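Local coordinates for protein dTDP-4-dehydrorhamnose reductase (Yersinia enterocolitica, PDB 5U9C) that probably catalyses the NADPH-dependent reduction of dTDP-4-dehydro-L-rhamnose to dTDP-L-rhamnose, the nucleotide sugar that supplies rhamnose for bacterial polysaccharides, at residues Thr39-Tyr51 / Gly80-Gln92. Residues are numbered along the deposited sequence; the frame is centred on the assembly and turned at random. Where two conformers were deposited one is given.
Sequences TLNLSVPEAIFSY and GIYNHLATEQIAQ. With IMD (imidazole), chain H.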
loop_
_atom_site.group_PDB
_atom_site.type_symbol
_atom_site.label_atom_id
_atom_site.label_comp_id
_atom_site.label_asym_id
_atom_site.label_seq_id
_atom_site.Cartn_x
_atom_site.Cartn_y
_atom_site.Cartn_z
ATOM N N THR D 39 37.185 -18.620 19.643
ATOM C CA THR D 39 37.334 -17.301 20.280
ATOM C C THR D 39 36.066 -16.422 20.146
ATOM O O THR D 39 35.732 -15.686 21.067
ATOM C CB THR D 39 38.562 -16.524 19.749
ATOM O OG1 THR D 39 38.485 -16.387 18.323
ATOM C CG2 THR D 39 39.871 -17.225 20.131
ATOM N N LEU D 40 35.372 -16.497 19.009
ATOM C CA LEU D 40 34.173 -15.691 18.780
ATOM C C LEU D 40 33.208 -16.499 17.922
ATOM O O LEU D 40 33.563 -16.980 16.842
ATOM C CB LEU D 40 34.538 -14.351 18.136
ATOM C CG LEU D 40 33.423 -13.301 18.036
ATOM C CD1 LEU D 40 33.983 -11.895 17.899
ATOM C CD2 LEU D 40 32.445 -13.617 16.915
ATOM N N ASN D 41 32.010 -16.694 18.452
ATOM C CA ASN D 41 30.960 -17.465 17.808
ATOM C C ASN D 41 29.689 -16.599 17.878
ATOM O O ASN D 41 29.280 -16.170 18.965
ATOM C CB ASN D 41 30.818 -18.790 18.568
ATOM C CG ASN D 41 29.765 -19.724 17.991
ATOM O OD1 ASN D 41 28.873 -19.315 17.225
ATOM N ND2 ASN D 41 29.843 -21.007 18.391
ATOM N N LEU D 42 29.097 -16.309 16.718
ATOM C CA LEU D 42 27.881 -15.486 16.653
ATOM C C LEU D 42 26.736 -16.092 17.452
ATOM O O LEU D 42 25.868 -15.357 17.907
ATOM C CB LEU D 42 27.429 -15.256 15.215
ATOM C CG LEU D 42 28.408 -14.515 14.299
ATOM C CD1 LEU D 42 27.778 -14.349 12.928
ATOM C CD2 LEU D 42 28.811 -13.174 14.845
ATOM N N SER D 43 26.737 -17.417 17.631
ATOM C CA SER D 43 25.687 -18.076 18.416
ATOM C C SER D 43 25.932 -17.985 19.917
ATOM O O SER D 43 25.139 -18.498 20.670
ATOM C CB SER D 43 25.546 -19.551 18.030
ATOM O OG SER D 43 26.745 -20.221 18.315
ATOM N N VAL D 44 27.051 -17.386 20.333
ATOM C CA VAL D 44 27.358 -17.176 21.749
ATOM C C VAL D 44 27.675 -15.673 21.903
ATOM O O VAL D 44 28.805 -15.291 22.220
ATOM C CB VAL D 44 28.540 -18.057 22.230
ATOM C CG1 VAL D 44 28.727 -17.940 23.738
ATOM C CG2 VAL D 44 28.300 -19.525 21.879
ATOM N N PRO D 45 26.671 -14.807 21.663
ATOM C CA PRO D 45 26.902 -13.371 21.787
ATOM C C PRO D 45 27.339 -12.931 23.185
ATOM O O PRO D 45 28.041 -11.940 23.314
ATOM C CB PRO D 45 25.537 -12.759 21.421
ATOM C CG PRO D 45 24.554 -13.840 21.651
ATOM C CD PRO D 45 25.272 -15.106 21.321
ATOM N N GLU D 46 26.968 -13.692 24.208
ATOM C CA GLU D 46 27.319 -13.328 25.584
ATOM C C GLU D 46 28.812 -13.359 25.937
ATOM O O GLU D 46 29.200 -12.844 26.986
ATOM C CB GLU D 46 26.561 -14.196 26.592
ATOM C CG GLU D 46 26.858 -15.701 26.529
ATOM C CD GLU D 46 25.999 -16.485 25.532
ATOM O OE1 GLU D 46 25.743 -17.672 25.829
ATOM O OE2 GLU D 46 25.547 -15.930 24.493
ATOM N N ALA D 47 29.642 -13.974 25.089
ATOM C CA ALA D 47 31.082 -14.053 25.331
ATOM C C ALA D 47 31.852 -13.050 24.481
ATOM O O ALA D 47 33.061 -12.890 24.644
ATOM C CB ALA D 47 31.589 -15.466 25.050
ATOM N N ILE D 48 31.158 -12.353 23.599
ATOM C CA ILE D 48 31.827 -11.427 22.697
ATOM C C ILE D 48 32.456 -10.189 23.357
ATOM O O ILE D 48 33.606 -9.874 23.070
ATOM C CB ILE D 48 30.878 -11.017 21.562
ATOM C CG1 ILE D 48 30.570 -12.256 20.707
ATOM C CG2 ILE D 48 31.476 -9.904 20.708
ATOM C CD1 ILE D 48 29.598 -12.001 19.573
ATOM N N PHE D 49 31.709 -9.493 24.211
ATOM C CA PHE D 49 32.195 -8.262 24.833
ATOM C C PHE D 49 33.520 -8.445 25.588
ATOM O O PHE D 49 34.476 -7.684 25.362
ATOM C CB PHE D 49 31.126 -7.649 25.739
ATOM C CG PHE D 49 31.507 -6.317 26.317
ATOM C CD1 PHE D 49 32.186 -6.237 27.538
ATOM C CD2 PHE D 49 31.182 -5.138 25.653
ATOM C CE1 PHE D 49 32.536 -5.005 28.067
ATOM C CE2 PHE D 49 31.514 -3.907 26.187
ATOM C CZ PHE D 49 32.204 -3.837 27.383
ATOM N N SER D 50 33.590 -9.448 26.460
ATOM C CA SER D 50 34.820 -9.692 27.222
ATOM C C SER D 50 35.989 -10.002 26.311
ATOM O O SER D 50 37.082 -9.477 26.510
ATOM C CB SER D 50 34.652 -10.828 28.219
ATOM O OG SER D 50 33.747 -10.454 29.221
ATOM N N TYR D 51 35.752 -10.837 25.305
ATOM C CA TYR D 51 36.815 -11.212 24.356
ATOM C C TYR D 51 37.348 -10.012 23.586
ATOM O O TYR D 51 38.540 -9.738 23.621
ATOM C CB TYR D 51 36.365 -12.320 23.378
ATOM C CG TYR D 51 37.350 -12.535 22.266
ATOM C CD1 TYR D 51 38.606 -13.094 22.509
ATOM C CD2 TYR D 51 37.041 -12.148 20.971
ATOM C CE1 TYR D 51 39.538 -13.262 21.474
ATOM C CE2 TYR D 51 37.946 -12.298 19.943
ATOM C CZ TYR D 51 39.184 -12.852 20.186
ATOM O OH TYR D 51 40.038 -12.984 19.127
ATOM N N GLY D 80 18.198 -13.201 14.206
ATOM C CA GLY D 80 18.284 -12.217 15.269
ATOM C C GLY D 80 19.539 -12.364 16.110
ATOM O O GLY D 80 20.276 -11.412 16.315
ATOM N N ILE D 81 19.781 -13.574 16.589
ATOM C CA ILE D 81 20.955 -13.830 17.402
ATOM C C ILE D 81 22.262 -13.540 16.676
ATOM O O ILE D 81 23.133 -12.843 17.210
ATOM C CB ILE D 81 20.973 -15.283 17.878
ATOM C CG1 ILE D 81 19.768 -15.534 18.807
ATOM C CG2 ILE D 81 22.293 -15.585 18.597
ATOM C CD1 ILE D 81 19.505 -16.983 19.134
ATOM N N TYR D 82 22.376 -14.041 15.451
ATOM C CA TYR D 82 23.617 -13.915 14.685
ATOM C C TYR D 82 23.888 -12.546 14.105
ATOM O O TYR D 82 25.045 -12.113 14.076
ATOM C CB TYR D 82 23.623 -14.898 13.517
ATOM C CG TYR D 82 23.966 -16.335 13.845
ATOM C CD1 TYR D 82 23.318 -17.027 14.860
ATOM C CD2 TYR D 82 24.887 -17.034 13.059
ATOM C CE1 TYR D 82 23.609 -18.373 15.127
ATOM C CE2 TYR D 82 25.190 -18.372 13.317
ATOM C CZ TYR D 82 24.548 -19.034 14.348
ATOM O OH TYR D 82 24.855 -20.358 14.597
ATOM N N ASN D 83 22.850 -11.892 13.604
ATOM C CA ASN D 83 23.018 -10.606 12.912
ATOM C C ASN D 83 22.709 -9.407 13.767
ATOM O O ASN D 83 23.268 -8.318 13.539
ATOM C CB ASN D 83 22.173 -10.590 11.622
ATOM C CG ASN D 83 22.578 -11.697 10.652
ATOM O OD1 ASN D 83 23.673 -12.258 10.766
ATOM N ND2 ASN D 83 21.693 -12.034 9.703
ATOM N N HIS D 84 21.808 -9.577 14.734
ATOM C CA HIS D 84 21.478 -8.465 15.617
ATOM C C HIS D 84 22.154 -8.545 16.976
ATOM O O HIS D 84 22.966 -7.694 17.297
ATOM C CB HIS D 84 19.978 -8.295 15.778
ATOM C CG HIS D 84 19.604 -7.266 16.795
ATOM N ND1 HIS D 84 18.508 -7.401 17.613
ATOM C CD2 HIS D 84 20.245 -6.145 17.205
ATOM C CE1 HIS D 84 18.437 -6.359 18.423
ATOM N NE2 HIS D 84 19.488 -5.590 18.206
ATOM N N LEU D 85 21.834 -9.555 17.772
ATOM C CA LEU D 85 22.402 -9.624 19.112
ATOM C C LEU D 85 23.935 -9.675 19.125
ATOM O O LEU D 85 24.551 -8.978 19.908
ATOM C CB LEU D 85 21.787 -10.778 19.908
ATOM C CG LEU D 85 20.248 -10.732 20.024
ATOM C CD1 LEU D 85 19.804 -11.879 20.900
ATOM C CD2 LEU D 85 19.727 -9.425 20.604
ATOM N N ALA D 86 24.545 -10.491 18.267
ATOM C CA ALA D 86 25.992 -10.565 18.210
ATOM C C ALA D 86 26.592 -9.211 17.810
ATOM O O ALA D 86 27.563 -8.774 18.398
ATOM C CB ALA D 86 26.450 -11.659 17.253
ATOM N N THR D 87 25.978 -8.550 16.838
ATOM C CA THR D 87 26.461 -7.272 16.334
ATOM C C THR D 87 26.371 -6.209 17.439
ATOM O O THR D 87 27.253 -5.367 17.540
ATOM C CB THR D 87 25.671 -6.862 15.077
ATOM O OG1 THR D 87 25.886 -7.837 14.057
ATOM C CG2 THR D 87 26.098 -5.498 14.540
ATOM N N GLU D 88 25.321 -6.279 18.267
ATOM C CA GLU D 88 25.144 -5.365 19.387
ATOM C C GLU D 88 26.311 -5.484 20.366
ATOM O O GLU D 88 26.820 -4.479 20.851
ATOM C CB GLU D 88 23.820 -5.646 20.103
ATOM C CG GLU D 88 23.588 -4.946 21.452
ATOM C CD GLU D 88 23.459 -3.429 21.367
ATOM O OE1 GLU D 88 23.256 -2.894 20.258
ATOM O OE2 GLU D 88 23.558 -2.758 22.427
ATOM N N GLN D 89 26.722 -6.708 20.674
ATOM C CA GLN D 89 27.869 -6.902 21.576
ATOM C C GLN D 89 29.168 -6.393 20.952
ATOM O O GLN D 89 29.992 -5.792 21.631
ATOM C CB GLN D 89 27.979 -8.356 21.999
ATOM C CG GLN D 89 26.767 -8.797 22.810
ATOM C CD GLN D 89 26.620 -8.010 24.078
ATOM O OE1 GLN D 89 27.537 -7.959 24.896
ATOM N NE2 GLN D 89 25.457 -7.399 24.263
ATOM N N ILE D 90 29.346 -6.626 19.657
ATOM C CA ILE D 90 30.536 -6.137 18.963
ATOM C C ILE D 90 30.573 -4.597 19.004
ATOM O O ILE D 90 31.625 -4.004 19.278
ATOM C CB ILE D 90 30.585 -6.651 17.507
ATOM C CG1 ILE D 90 30.807 -8.177 17.521
ATOM C CG2 ILE D 90 31.684 -5.943 16.719
ATOM C CD1 ILE D 90 30.700 -8.864 16.183
ATOM N N ALA D 91 29.437 -3.958 18.728
ATOM C CA ALA D 91 29.364 -2.486 18.753
ATOM C C ALA D 91 29.632 -1.931 20.167
ATOM O O ALA D 91 30.336 -0.940 20.308
ATOM C CB ALA D 91 28.024 -2.019 18.254
ATOM N N GLN D 92 29.103 -2.592 21.202
ATOM C CA GLN D 92 29.336 -2.149 22.572
ATOM C C GLN D 92 30.830 -2.279 22.908
ATOM O O GLN D 92 31.402 -1.386 23.526
ATOM C CB GLN D 92 28.470 -2.915 23.598
ATOM C CG GLN D 92 26.986 -2.561 23.587
ATOM C CD GLN D 92 26.722 -1.082 23.848
ATOM O OE1 GLN D 92 27.471 -0.415 24.566
ATOM N NE2 GLN D 92 25.625 -0.578 23.301
HETATM N N1 IMD H . 27.428 -6.854 27.980
HETATM C C2 IMD H . 27.498 -5.575 27.546
HETATM N N3 IMD H . 28.089 -4.829 28.508
HETATM C C4 IMD H . 28.388 -5.639 29.548
HETATM C C5 IMD H . 27.971 -6.912 29.217
HETATM O O HOH W 1 29.049 -10.127 25.110
#
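Leu42 lays its CB over one face of the Tyr82 ring, 4.2 Å from the centroid, a CH-pi contact, while its CD2 branch runs on to Ala86 CB at 3.7 Å. The bend that presents it is a type I turn closed by Val44 N to Asn41 O and accompanied by an Asx turn: Asn41 OD1 takes both Ser43 N and Ser43 OG from the same face of its amide. Ser43 CB lies beside the phenol end of Tyr82. Pro45 then sets its ring against Ile81 CG2 and the backbone of Ala86, with CB 3.9 Å from Ala86 CA. On helix 48-55, Ile48 forks across helix 76-97: with CG2 anti to the backbone N and CG1 beside it, the branches diverge, CG2 meeting Ile90 CG1 at 3.7 Å and CG1 carrying CD1 to Ala86 CB. One water bridges the two segments, donating to Pro45 O and to Gln89 OE1 (2.7 Å each) and accepting from Phe49 N. The Phe49 ring turns its edge to Gln92 O and carries an imidazole, probably from crystallisation, over one face. Such packing joins helix 48-55 and the loop leading into it to helix 76-97 of a Rossmann-type fold: Ile90 rests on strand 59-62, Thr87 faces helix 129-144, and Leu85 touches Tyr266 of a second subunit.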